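Local coordinates for RND efflux system, outer membrane lipoprotein, NodT family (Burkholderia mallei, PDB 6U94), which probably acts as the outer-membrane channel component of an RND-type efflux system, a lipoprotein of the outer membrane factor family, at residues Leu77-Ala82 / Asp136-Val141; Leu178-Leu183 / Glu230-Gln235; Arg192-Ala197 / Asp418-Val423; Pro308-Thr313 / Ala324-Gly329; Pro342-Gly347 / Ala356-Asp361. All coordinates share one frame; numbering follows the deposited sequence.

Interaction 1 of 5, residues Leu77-Ala82 / Asp136-Val141; sequences LDIDEA and DLFGRV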
# COMPACT_ATOMS: atom_id res chain seq x y z
N LEU A 77 -5.06 9.58 -16.70
CA LEU A 77 -5.30 8.43 -17.57
C LEU A 77 -4.16 7.41 -17.49
O LEU A 77 -4.39 6.21 -17.67
CB LEU A 77 -5.50 8.88 -19.01
CG LEU A 77 -6.76 9.67 -19.36
CD1 LEU A 77 -6.67 10.17 -20.79
CD2 LEU A 77 -8.01 8.81 -19.18
N ASP A 78 -2.93 7.88 -17.24
CA ASP A 78 -1.80 6.97 -17.16
C ASP A 78 -1.82 6.17 -15.86
O ASP A 78 -1.53 4.97 -15.86
CB ASP A 78 -0.49 7.74 -17.29
CG ASP A 78 -0.27 8.29 -18.69
OD1 ASP A 78 -1.06 7.95 -19.60
OD2 ASP A 78 0.70 9.06 -18.89
N ILE A 79 -2.15 6.83 -14.75
CA ILE A 79 -2.29 6.13 -13.48
C ILE A 79 -3.39 5.10 -13.56
O ILE A 79 -3.28 3.99 -13.02
CB ILE A 79 -2.54 7.15 -12.35
CG1 ILE A 79 -1.33 8.09 -12.20
CG2 ILE A 79 -2.83 6.44 -11.04
CD1 ILE A 79 -1.63 9.35 -11.42
N ASP A 80 -4.49 5.43 -14.25
CA ASP A 80 -5.58 4.48 -14.41
C ASP A 80 -5.14 3.27 -15.23
O ASP A 80 -5.46 2.13 -14.89
CB ASP A 80 -6.77 5.17 -15.08
CG ASP A 80 -8.07 4.91 -14.35
OD1 ASP A 80 -8.41 5.70 -13.44
OD2 ASP A 80 -8.76 3.93 -14.69
N GLU A 81 -4.40 3.51 -16.32
CA GLU A 81 -3.94 2.40 -17.15
C GLU A 81 -2.92 1.53 -16.41
O GLU A 81 -2.96 0.30 -16.51
CB GLU A 81 -3.33 2.93 -18.45
CG GLU A 81 -2.71 1.85 -19.32
CD GLU A 81 -2.04 2.41 -20.56
OE1 GLU A 81 -2.07 3.65 -20.76
OE2 GLU A 81 -1.48 1.62 -21.35
N ALA A 82 -2.01 2.16 -15.67
CA ALA A 82 -0.97 1.41 -14.97
C ALA A 82 -1.58 0.51 -13.89
O ALA A 82 -1.21 -0.66 -13.77
CB ALA A 82 0.05 2.37 -14.36
N ASP A 136 -12.45 10.64 -4.63
CA ASP A 136 -13.22 11.82 -5.02
C ASP A 136 -12.77 12.35 -6.37
O ASP A 136 -13.58 12.54 -7.28
CB ASP A 136 -13.10 12.91 -3.95
CG ASP A 136 -13.91 12.59 -2.71
OD1 ASP A 136 -14.94 11.90 -2.83
OD2 ASP A 136 -13.51 13.05 -1.61
N LEU A 137 -11.46 12.58 -6.52
CA LEU A 137 -10.94 13.17 -7.75
C LEU A 137 -11.24 12.31 -8.97
O LEU A 137 -11.81 12.78 -9.96
CB LEU A 137 -9.43 13.40 -7.61
CG LEU A 137 -8.76 14.01 -8.85
CD1 LEU A 137 -7.94 15.24 -8.47
CD2 LEU A 137 -7.91 12.98 -9.57
N PHE A 138 -10.84 11.03 -8.92
CA PHE A 138 -10.98 10.17 -10.09
C PHE A 138 -12.44 10.00 -10.50
O PHE A 138 -12.74 9.89 -11.70
CB PHE A 138 -10.33 8.82 -9.82
CG PHE A 138 -8.83 8.83 -9.93
CD1 PHE A 138 -8.22 8.83 -11.17
CD2 PHE A 138 -8.04 8.86 -8.80
CE1 PHE A 138 -6.84 8.85 -11.28
CE2 PHE A 138 -6.65 8.87 -8.90
CZ PHE A 138 -6.05 8.87 -10.15
N GLY A 139 -13.36 9.98 -9.53
CA GLY A 139 -14.77 9.91 -9.87
C GLY A 139 -15.32 11.21 -10.41
O GLY A 139 -16.22 11.19 -11.27
N ARG A 140 -14.81 12.34 -9.94
CA ARG A 140 -15.30 13.63 -10.42
C ARG A 140 -14.93 13.85 -11.88
O ARG A 140 -15.77 14.23 -12.70
CB ARG A 140 -14.75 14.76 -9.55
N VAL A 141 -13.66 13.60 -12.24
CA VAL A 141 -13.22 13.87 -13.60
C VAL A 141 -13.82 12.88 -14.59
O VAL A 141 -14.01 13.20 -15.76
CB VAL A 141 -11.68 13.89 -13.68
CG1 VAL A 141 -11.10 14.75 -12.58
CG2 VAL A 141 -11.12 12.48 -13.64
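Asp80 of helix 72-86 and Phe138 of helix 132-142 mark the closest backbone approach, with their CA atoms 9.0 Å apart. At that spacing only side chains meet, and no hydrogen bond crosses the contact. Phe138 does most of the reaching. Its CG stands anti to the carbonyl carbon (chi1 -78°), and the ring extends to the other helix. The far end of the ring meets Ile79: Phe138 CZ lies 4.1 Å from Ile79 CG2. The methyl branch, not the longer CD1 arm, makes this touch. The two side chains cross at about a right angle. Asp80 comes alongside the ring, and the two side chains run past each other in opposite directions. Asp80 OD1 is 3.9 Å from Phe138 CD1, with the carboxylate plane turned 55° from the ring plane. This is plain van der Waals contact of a carboxylate oxygen with ring carbons, approached obliquely. Within its own helix, Phe138 is backed by Leu137, whose CD2 sits 4.1 Å above the centre of one ring face. The contact continues onto the long helices. Ile79 also packs on Leu166 and Leu246, and Phe138 on Ser165. Asp80 remains on the solvent side. Together these features are those of helix-to-helix packing at the edge of a helical bundle, where two short helices lie against the long helix 156-203 of an outer membrane efflux protein.

Interaction 2 of 5, residues Leu178-Leu183 / Glu230-Gln235; sequences LADRAL and EQYTRQ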
# COMPACT_ATOMS: atom_id res chain seq x y z
N LEU A 178 10.19 -5.21 -7.34
CA LEU A 178 11.24 -5.87 -6.57
C LEU A 178 10.71 -7.07 -5.81
O LEU A 178 11.44 -8.04 -5.58
CB LEU A 178 11.88 -4.87 -5.61
CG LEU A 178 12.48 -3.62 -6.27
CD1 LEU A 178 13.18 -2.75 -5.25
CD2 LEU A 178 13.43 -4.02 -7.39
N ALA A 179 9.43 -7.04 -5.41
CA ALA A 179 8.84 -8.19 -4.74
C ALA A 179 8.64 -9.35 -5.71
O ALA A 179 8.94 -10.50 -5.38
CB ALA A 179 7.52 -7.80 -4.08
N ASP A 180 8.14 -9.06 -6.92
CA ASP A 180 7.92 -10.11 -7.91
C ASP A 180 9.22 -10.71 -8.41
O ASP A 180 9.22 -11.87 -8.85
CB ASP A 180 7.10 -9.56 -9.08
CG ASP A 180 5.61 -9.56 -8.79
OD1 ASP A 180 5.13 -10.51 -8.14
OD2 ASP A 180 4.91 -8.62 -9.22
N ARG A 181 10.33 -9.97 -8.35
CA ARG A 181 11.62 -10.56 -8.67
C ARG A 181 12.04 -11.56 -7.60
O ARG A 181 12.49 -12.67 -7.91
CB ARG A 181 12.68 -9.47 -8.83
CG ARG A 181 12.54 -8.62 -10.08
CD ARG A 181 13.65 -7.59 -10.14
NE ARG A 181 13.54 -6.71 -11.30
CZ ARG A 181 14.41 -5.76 -11.60
NH1 ARG A 181 15.46 -5.55 -10.82
NH2 ARG A 181 14.24 -5.01 -12.68
N ALA A 182 11.91 -11.17 -6.33
CA ALA A 182 12.21 -12.09 -5.24
C ALA A 182 11.34 -13.34 -5.32
O ALA A 182 11.81 -14.45 -5.06
CB ALA A 182 12.00 -11.39 -3.89
N LEU A 183 10.07 -13.18 -5.69
CA LEU A 183 9.20 -14.33 -5.87
C LEU A 183 9.67 -15.21 -7.02
O LEU A 183 9.66 -16.45 -6.91
CB LEU A 183 7.76 -13.87 -6.10
CG LEU A 183 7.05 -13.35 -4.85
CD1 LEU A 183 5.80 -12.55 -5.21
CD2 LEU A 183 6.70 -14.51 -3.93
N GLU A 230 6.41 -19.26 -13.82
CA GLU A 230 5.79 -18.66 -14.99
C GLU A 230 4.85 -17.53 -14.59
O GLU A 230 4.79 -16.50 -15.27
CB GLU A 230 5.05 -19.73 -15.80
CG GLU A 230 5.97 -20.63 -16.61
CD GLU A 230 5.29 -21.89 -17.11
OE1 GLU A 230 4.10 -22.08 -16.79
OE2 GLU A 230 5.95 -22.68 -17.81
N GLN A 231 4.11 -17.70 -13.49
CA GLN A 231 3.23 -16.63 -13.02
C GLN A 231 4.02 -15.38 -12.65
O GLN A 231 3.61 -14.26 -12.97
CB GLN A 231 2.40 -17.12 -11.84
CG GLN A 231 1.65 -16.02 -11.11
CD GLN A 231 0.91 -16.52 -9.89
OE1 GLN A 231 0.89 -15.86 -8.85
NE2 GLN A 231 0.29 -17.69 -10.00
N TYR A 232 5.15 -15.56 -11.96
CA TYR A 232 5.93 -14.42 -11.50
C TYR A 232 6.69 -13.74 -12.63
O TYR A 232 6.92 -12.52 -12.57
CB TYR A 232 6.89 -14.86 -10.39
CG TYR A 232 6.18 -15.32 -9.14
CD1 TYR A 232 5.03 -14.67 -8.69
CD2 TYR A 232 6.65 -16.40 -8.40
CE1 TYR A 232 4.38 -15.09 -7.55
CE2 TYR A 232 6.00 -16.82 -7.26
CZ TYR A 232 4.86 -16.16 -6.84
OH TYR A 232 4.21 -16.57 -5.70
N THR A 233 7.09 -14.49 -13.66
CA THR A 233 7.68 -13.85 -14.83
C THR A 233 6.67 -12.95 -15.53
O THR A 233 7.02 -11.88 -16.04
CB THR A 233 8.22 -14.90 -15.80
OG1 THR A 233 7.48 -16.11 -15.67
CG2 THR A 233 9.70 -15.17 -15.54
N ARG A 234 5.40 -13.38 -15.56
CA ARG A 234 4.37 -12.55 -16.17
C ARG A 234 4.06 -11.33 -15.31
O ARG A 234 3.82 -10.24 -15.84
CB ARG A 234 3.10 -13.38 -16.41
N GLN A 235 4.06 -11.49 -13.99
CA GLN A 235 3.79 -10.36 -13.11
C GLN A 235 4.93 -9.35 -13.16
O GLN A 235 4.70 -8.14 -13.06
CB GLN A 235 3.56 -10.84 -11.68
CG GLN A 235 2.28 -11.65 -11.50
CD GLN A 235 2.00 -12.02 -10.06
OE1 GLN A 235 2.80 -11.74 -9.17
NE2 GLN A 235 0.86 -12.65 -9.82
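Asp180 and Tyr232 bring the backbones closest, CA to CA 6.0 Å, where segments 178-183 and 230-235 run nearly antiparallel at 158° with their axes 8.8 Å apart. They belong to the helical hairpin formed by helices 156-203 and 211-247, a long antiparallel pair as in other outer membrane factors. Leu183 and Tyr232 fill the interface. Leu183 CB sits over the middle of the tyrosine ring, 3.5 Å from its centroid and 7° off the ring normal, a CH-pi contact. The leucine methyls lie on the same side, over the rim of the ring: Leu183 CD1 lies near Tyr232 CE1, and Leu183 CD2 near Tyr232 OH. The phenol oxygen itself is hydrogen-bonded to Gln435, which ties the hairpin to helix 421-454. Asp180 is buried and has its polar partners elsewhere: a salt bridge from OD2 to Arg90, and a hydrogen bond from OD1 to a bound glycerol. Across the contact its carboxylate crosses the Gln235 side chain at about a right angle, with the planes 61° apart. Gln235 OE1 also lies at the edge of the Tyr232 ring, in its plane. As modelled, Asp180 OD1 and Gln235 OE1 are two acceptors only 2.8 Å apart, so the placement of this amide is doubtful.

Interaction 3 of 5, residues Arg192-Ala197 / Asp418-Val423; sequences RSQQDA and DDYFGV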
# COMPACT_ATOMS: atom_id res chain seq x y z
N ARG A 192 14.98 -25.67 -9.17
CA ARG A 192 16.24 -26.37 -9.36
C ARG A 192 16.44 -27.45 -8.30
O ARG A 192 16.91 -28.55 -8.61
CB ARG A 192 17.41 -25.39 -9.34
N SER A 193 16.08 -27.16 -7.05
CA SER A 193 16.22 -28.15 -5.99
C SER A 193 15.27 -29.33 -6.21
O SER A 193 15.64 -30.48 -5.97
CB SER A 193 15.97 -27.51 -4.63
OG SER A 193 16.92 -26.50 -4.35
N GLN A 194 14.05 -29.06 -6.67
CA GLN A 194 13.09 -30.13 -6.86
C GLN A 194 13.40 -30.97 -8.09
O GLN A 194 13.02 -32.15 -8.15
CB GLN A 194 11.67 -29.56 -6.94
CG GLN A 194 11.20 -28.92 -5.65
CD GLN A 194 11.47 -29.78 -4.43
OE1 GLN A 194 12.03 -29.31 -3.44
NE2 GLN A 194 11.08 -31.05 -4.49
N GLN A 195 14.09 -30.39 -9.08
CA GLN A 195 14.54 -31.19 -10.21
C GLN A 195 15.62 -32.18 -9.79
O GLN A 195 15.67 -33.31 -10.29
CB GLN A 195 15.06 -30.29 -11.33
CG GLN A 195 13.97 -29.60 -12.14
CD GLN A 195 14.53 -28.69 -13.21
OE1 GLN A 195 15.74 -28.55 -13.35
NE2 GLN A 195 13.64 -28.07 -13.98
N ASP A 196 16.50 -31.77 -8.87
CA ASP A 196 17.50 -32.69 -8.35
C ASP A 196 16.88 -33.71 -7.40
O ASP A 196 17.35 -34.85 -7.32
CB ASP A 196 18.61 -31.91 -7.64
CG ASP A 196 19.18 -30.80 -8.50
OD1 ASP A 196 19.00 -30.86 -9.74
OD2 ASP A 196 19.80 -29.87 -7.95
N ALA A 197 15.82 -33.32 -6.69
CA ALA A 197 15.10 -34.28 -5.86
C ALA A 197 14.41 -35.33 -6.72
O ALA A 197 14.44 -36.53 -6.40
CB ALA A 197 14.09 -33.56 -4.97
N ASP A 418 11.40 -43.58 7.34
CA ASP A 418 10.08 -43.13 6.92
C ASP A 418 10.04 -42.98 5.40
O ASP A 418 11.08 -42.96 4.73
CB ASP A 418 9.69 -41.80 7.59
CG ASP A 418 9.06 -42.00 8.95
OD1 ASP A 418 8.84 -43.16 9.35
OD2 ASP A 418 8.77 -40.99 9.63
N ASP A 419 8.82 -42.88 4.87
CA ASP A 419 8.62 -42.77 3.44
C ASP A 419 8.80 -41.33 2.97
O ASP A 419 8.92 -40.39 3.76
CB ASP A 419 7.23 -43.29 3.06
CG ASP A 419 6.12 -42.69 3.92
OD1 ASP A 419 6.04 -41.45 4.03
OD2 ASP A 419 5.32 -43.47 4.48
N TYR A 420 8.81 -41.16 1.64
CA TYR A 420 9.08 -39.85 1.05
C TYR A 420 7.94 -38.86 1.23
O TYR A 420 8.16 -37.66 1.02
CB TYR A 420 9.40 -40.00 -0.44
CG TYR A 420 9.80 -38.69 -1.08
CD1 TYR A 420 11.05 -38.13 -0.83
CD2 TYR A 420 8.93 -38.01 -1.92
CE1 TYR A 420 11.42 -36.92 -1.41
CE2 TYR A 420 9.29 -36.81 -2.50
CZ TYR A 420 10.53 -36.27 -2.24
OH TYR A 420 10.90 -35.07 -2.82
N PHE A 421 6.75 -39.31 1.63
CA PHE A 421 5.62 -38.39 1.76
C PHE A 421 5.93 -37.26 2.72
O PHE A 421 5.49 -36.12 2.52
CB PHE A 421 4.37 -39.15 2.21
CG PHE A 421 3.24 -38.25 2.60
CD1 PHE A 421 2.47 -37.62 1.63
CD2 PHE A 421 2.94 -38.01 3.93
CE1 PHE A 421 1.43 -36.78 1.98
CE2 PHE A 421 1.90 -37.18 4.29
CZ PHE A 421 1.14 -36.56 3.31
N GLY A 422 6.71 -37.54 3.78
CA GLY A 422 7.01 -36.50 4.75
C GLY A 422 7.84 -35.37 4.18
O GLY A 422 7.62 -34.20 4.50
N VAL A 423 8.81 -35.70 3.33
CA VAL A 423 9.58 -34.66 2.64
C VAL A 423 8.67 -33.90 1.68
O VAL A 423 8.73 -32.66 1.60
CB VAL A 423 10.78 -35.29 1.90
CG1 VAL A 423 11.52 -34.23 1.10
CG2 VAL A 423 11.71 -35.97 2.89
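Tyr420 points its hydroxyl end at Ala197 and Gln194, where two helical hairpins face each other. One is helix 156-203 with helix 211-247. The other is helix 362-415 with helix 421-454. The contact joins their ends in the long helical part typical of outer membrane factors. The tyrosine CG is anti to its own N (chi1 -175°), which sends the ring out from the start of helix 421-454 toward helix 156-203. The methyl of Ala197 lies beyond the phenol oxygen and to one side of the C-O line, with CB 4.1 Å from Tyr420 OH. The Gln194 amide nitrogen sits almost straight ahead of that line. Its NE2 is 4.4 Å from Tyr420 OH, too far for a hydrogen bond. Gln194 gets there through bends about its CA-CB and CB-CG bonds. The backbones stay well apart, with Ala197 CA and Val423 CA at 10.1 Å. The buried hydroxyl is satisfied by Gln221 of helix 211-247, so the tyrosine touches both helices of the facing hairpin. Phe413 of helix 362-415 meets its ring edge-to-face. Just before the tyrosine, Asp419 OD1 caps the turn by accepting from Phe421 N at 3.3 Å, a weak bond bent to 130°.

Interaction 4 of 5, residues Pro308-Thr313 / Ala324-Gly329; sequences PRITLT and AGLFSG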
# COMPACT_ATOMS: atom_id res chain seq x y z
N PRO A 308 -9.23 18.12 15.44
CA PRO A 308 -8.42 17.76 16.60
C PRO A 308 -6.96 18.17 16.43
O PRO A 308 -6.42 18.16 15.32
CB PRO A 308 -8.55 16.23 16.67
CG PRO A 308 -9.80 15.91 15.89
CD PRO A 308 -9.86 16.95 14.81
N ARG A 309 -6.33 18.54 17.54
CA ARG A 309 -4.90 18.84 17.56
C ARG A 309 -4.24 17.79 18.45
O ARG A 309 -4.17 17.94 19.67
CB ARG A 309 -4.62 20.28 18.04
CG ARG A 309 -5.38 20.74 19.28
CD ARG A 309 -5.28 22.26 19.45
NE ARG A 309 -3.90 22.74 19.56
CZ ARG A 309 -3.57 24.01 19.79
NH1 ARG A 309 -4.51 24.93 19.94
NH2 ARG A 309 -2.29 24.36 19.88
N ILE A 310 -3.75 16.72 17.82
CA ILE A 310 -3.09 15.61 18.49
C ILE A 310 -1.92 15.16 17.64
O ILE A 310 -1.81 15.50 16.46
CB ILE A 310 -4.04 14.41 18.73
CG1 ILE A 310 -4.60 13.93 17.38
CG2 ILE A 310 -5.15 14.77 19.70
CD1 ILE A 310 -5.32 12.60 17.44
N THR A 311 -1.03 14.38 18.25
CA THR A 311 -0.04 13.65 17.47
C THR A 311 -0.71 12.46 16.81
O THR A 311 -1.71 11.92 17.29
CB THR A 311 1.12 13.18 18.35
OG1 THR A 311 0.63 12.33 19.40
CG2 THR A 311 1.85 14.38 18.96
N LEU A 312 -0.15 12.04 15.67
CA LEU A 312 -0.70 10.92 14.92
C LEU A 312 0.09 9.63 15.09
O LEU A 312 -0.49 8.55 14.95
CB LEU A 312 -0.77 11.27 13.43
CG LEU A 312 -1.74 12.40 13.07
CD1 LEU A 312 -1.65 12.71 11.59
CD2 LEU A 312 -3.16 12.03 13.47
N THR A 313 1.39 9.71 15.37
CA THR A 313 2.24 8.54 15.43
C THR A 313 3.00 8.51 16.75
O THR A 313 3.27 9.54 17.36
CB THR A 313 3.24 8.48 14.27
OG1 THR A 313 4.04 9.68 14.27
CG2 THR A 313 2.52 8.35 12.94
N ALA A 324 -5.31 6.57 18.75
CA ALA A 324 -6.05 5.38 19.12
C ALA A 324 -7.13 5.69 20.15
O ALA A 324 -8.19 5.06 20.16
CB ALA A 324 -5.10 4.31 19.66
N GLY A 325 -6.88 6.67 21.03
CA GLY A 325 -7.88 7.05 22.01
C GLY A 325 -9.11 7.68 21.39
O GLY A 325 -10.22 7.51 21.89
N LEU A 326 -8.93 8.42 20.29
CA LEU A 326 -10.07 9.02 19.60
C LEU A 326 -11.06 7.96 19.12
O LEU A 326 -12.26 8.21 19.08
CB LEU A 326 -9.60 9.87 18.42
CG LEU A 326 -9.27 11.33 18.68
CD1 LEU A 326 -8.96 12.06 17.38
CD2 LEU A 326 -10.42 12.01 19.41
N PHE A 327 -10.56 6.77 18.77
CA PHE A 327 -11.41 5.70 18.26
C PHE A 327 -11.53 4.54 19.25
O PHE A 327 -11.91 3.44 18.85
CB PHE A 327 -10.88 5.21 16.91
CG PHE A 327 -10.82 6.30 15.87
CD1 PHE A 327 -11.93 6.61 15.12
CD2 PHE A 327 -9.65 7.01 15.66
CE1 PHE A 327 -11.89 7.62 14.16
CE2 PHE A 327 -9.59 8.01 14.71
CZ PHE A 327 -10.71 8.31 13.96
N SER A 328 -11.23 4.78 20.52
CA SER A 328 -11.45 3.76 21.54
C SER A 328 -12.94 3.50 21.69
O SER A 328 -13.75 4.42 21.75
CB SER A 328 -10.85 4.19 22.88
OG SER A 328 -11.77 4.99 23.61
N GLY A 329 -13.31 2.22 21.76
CA GLY A 329 -14.70 1.84 21.75
C GLY A 329 -15.33 1.77 20.38
O GLY A 329 -16.50 1.38 20.27
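Ile310 holds CG1 between its backbone N and carbonyl carbon (chi1 58°) and then runs out extended, so that its terminal methyl faces Leu326. The leucine branch is also drawn out, with chi2 at -174°. The two side chains therefore meet tip to tip, with Ile310 CD1 3.7 Å from Leu326 CD1. Pro308 adds a looser touch from its ring: Pro308 CG is 4.2 Å from Leu326 CD1. On the leucine side a single methyl, CD1, makes both touches. The backbones are far apart. Their nearest CA atoms, on Pro308 and Leu326, are 9.4 Å from each other, and no hydrogen bond passes between the segments. Beyond the contact, Pro308 is buried against Phe375 of helix 362-415 and against Trp333 and Phe335 in loops. Ile310 is paired through its backbone with Ser276, and Leu326 with Leu334. Segment 308-313 is extended and irregular, while Leu326 lies at the end of the short helix 321-326. In assembled outer membrane factors, the chain in this part of the sequence probably supplies strands of the membrane barrel. Here the chain has no regular strand, and the contact is small apolar packing between an extended loop and a short helix.

Interaction 5 of 5, residues Pro342-Gly347 / Ala356-Asp361; sequences PIFNAG and ATVRRD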
# COMPACT_ATOMS: atom_id res chain seq x y z
N PRO A 342 -17.17 32.24 16.57
CA PRO A 342 -18.25 32.21 15.57
C PRO A 342 -17.71 31.76 14.22
O PRO A 342 -16.73 32.31 13.71
CB PRO A 342 -18.74 33.66 15.54
CG PRO A 342 -18.29 34.25 16.84
CD PRO A 342 -17.00 33.57 17.16
N ILE A 343 -18.35 30.74 13.66
CA ILE A 343 -17.92 30.27 12.35
C ILE A 343 -18.37 31.23 11.26
O ILE A 343 -17.66 31.44 10.27
CB ILE A 343 -18.43 28.84 12.11
CG1 ILE A 343 -17.71 27.88 13.07
CG2 ILE A 343 -18.23 28.41 10.67
CD1 ILE A 343 -18.18 26.44 12.97
N PHE A 344 -19.53 31.87 11.43
CA PHE A 344 -20.07 32.77 10.44
C PHE A 344 -20.11 34.20 10.97
O PHE A 344 -20.44 34.42 12.14
CB PHE A 344 -21.48 32.34 10.02
CG PHE A 344 -21.52 31.01 9.33
CD1 PHE A 344 -21.15 30.89 8.00
CD2 PHE A 344 -21.91 29.88 10.02
CE1 PHE A 344 -21.19 29.66 7.37
CE2 PHE A 344 -21.94 28.65 9.40
CZ PHE A 344 -21.58 28.54 8.06
N ASN A 345 -19.78 35.16 10.11
CA ASN A 345 -19.93 36.56 10.46
C ASN A 345 -21.39 36.98 10.50
O ASN A 345 -21.72 38.00 11.11
CB ASN A 345 -19.15 37.44 9.48
CG ASN A 345 -17.69 37.02 9.36
OD1 ASN A 345 -16.84 37.45 10.14
ND2 ASN A 345 -17.40 36.19 8.37
N ALA A 346 -22.27 36.22 9.86
CA ALA A 346 -23.69 36.52 9.80
C ALA A 346 -24.46 35.72 10.85
O ALA A 346 -23.92 34.83 11.52
CB ALA A 346 -24.24 36.23 8.40
N GLY A 347 -25.73 36.05 10.99
CA GLY A 347 -26.60 35.39 11.94
C GLY A 347 -26.38 35.87 13.36
O GLY A 347 -25.37 36.48 13.71
N ALA A 356 -25.95 22.36 16.75
CA ALA A 356 -27.01 21.81 15.91
C ALA A 356 -27.36 22.75 14.77
O ALA A 356 -27.56 22.31 13.63
CB ALA A 356 -28.24 21.50 16.75
N THR A 357 -27.42 24.05 15.05
CA THR A 357 -27.79 25.01 14.01
C THR A 357 -26.66 25.22 13.01
O THR A 357 -26.90 25.40 11.82
CB THR A 357 -28.20 26.34 14.64
OG1 THR A 357 -27.06 26.97 15.23
CG2 THR A 357 -29.25 26.13 15.71
N VAL A 358 -25.41 25.20 13.49
CA VAL A 358 -24.27 25.37 12.60
C VAL A 358 -24.11 24.14 11.70
O VAL A 358 -23.60 24.25 10.57
CB VAL A 358 -23.00 25.66 13.42
CG1 VAL A 358 -21.78 25.77 12.52
CG2 VAL A 358 -23.17 26.93 14.22
N ARG A 359 -24.55 22.97 12.15
CA ARG A 359 -24.44 21.78 11.33
C ARG A 359 -25.46 21.75 10.20
O ARG A 359 -25.31 20.96 9.26
CB ARG A 359 -24.59 20.52 12.19
CG ARG A 359 -23.40 20.24 13.08
CD ARG A 359 -23.33 18.76 13.44
NE ARG A 359 -22.20 18.47 14.32
CZ ARG A 359 -22.30 18.34 15.63
NH1 ARG A 359 -23.48 18.46 16.22
NH2 ARG A 359 -21.22 18.08 16.36
N ARG A 360 -26.50 22.59 10.26
CA ARG A 360 -27.45 22.66 9.15
C ARG A 360 -26.87 23.34 7.92
O ARG A 360 -27.46 23.24 6.84
CB ARG A 360 -28.72 23.38 9.59
CG ARG A 360 -29.70 22.48 10.34
CD ARG A 360 -31.07 23.12 10.47
NE ARG A 360 -31.15 24.06 11.59
CZ ARG A 360 -31.35 23.70 12.85
NH1 ARG A 360 -31.48 22.42 13.16
NH2 ARG A 360 -31.41 24.62 13.80
N ASP A 361 -25.73 24.02 8.06
CA ASP A 361 -25.02 24.53 6.90
C ASP A 361 -24.27 23.38 6.23
O ASP A 361 -23.58 22.60 6.90
CB ASP A 361 -24.05 25.64 7.30
CG ASP A 361 -23.21 26.14 6.14
OD1 ASP A 361 -22.21 25.49 5.80
OD2 ASP A 361 -23.57 27.19 5.55
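Phe344, Val358 and Asp361 bury the most surface here, where a loop packs against the short helix 355-359 and the N-cap of helix 362-415. Asp361 is that N-cap residue. Its OD1 accepts a hydrogen bond from Val364 N, which fixes the carboxylate at the helix start. With CG anti to its backbone N (chi1 176°), the same side chain also reaches the Phe344 ring. Asp361 OD2 lies 3.5 Å from Phe344 CZ. The carboxylate and ring planes are 52° apart, and the carboxylate comes at the ring obliquely. Val358, on helix 355-359, lies beside it. Its CG1 touches both neighbours in the loop, lying 3.7 Å from Ile343 CD1 and 4.2 Å from Phe344 CE2. The nearest CA atoms, those of Ile343 and Val358, are 8.0 Å apart, and side chains make the contacts. The surroundings extend this apolar patch. Val364 of helix 362-415 packs on both Phe344 and Val358, and Ile343 also rests on Ala301 and Phe306 of helix 299-306. The loop is held in addition by Asn352, whose OD1 accepts from Phe344 N. Within the loop, Ile343 CG2 rests 3.9 Å above one face of the Phe344 ring, offset toward its rim.

Interactions 2 and 3 share helix 156-203 but lie at different heights along it, their centres about 24 Å apart. Both are buried. Interaction 2 packs tightly within one hairpin through a leucine on a tyrosine face, whereas interaction 3 is a sparse touch between hairpins. Interactions 1, 4 and 5 are partly buried. Interactions 1 and 5 both pair a phenylalanine ring with an aliphatic branch and an aspartate, yet one joins two helices and the other a loop to a short helix and the N-cap of the next. Interaction 4 is purely aliphatic. Interactions 3 and 5 are farthest apart, about 74 Å between centres. None of the five touches another.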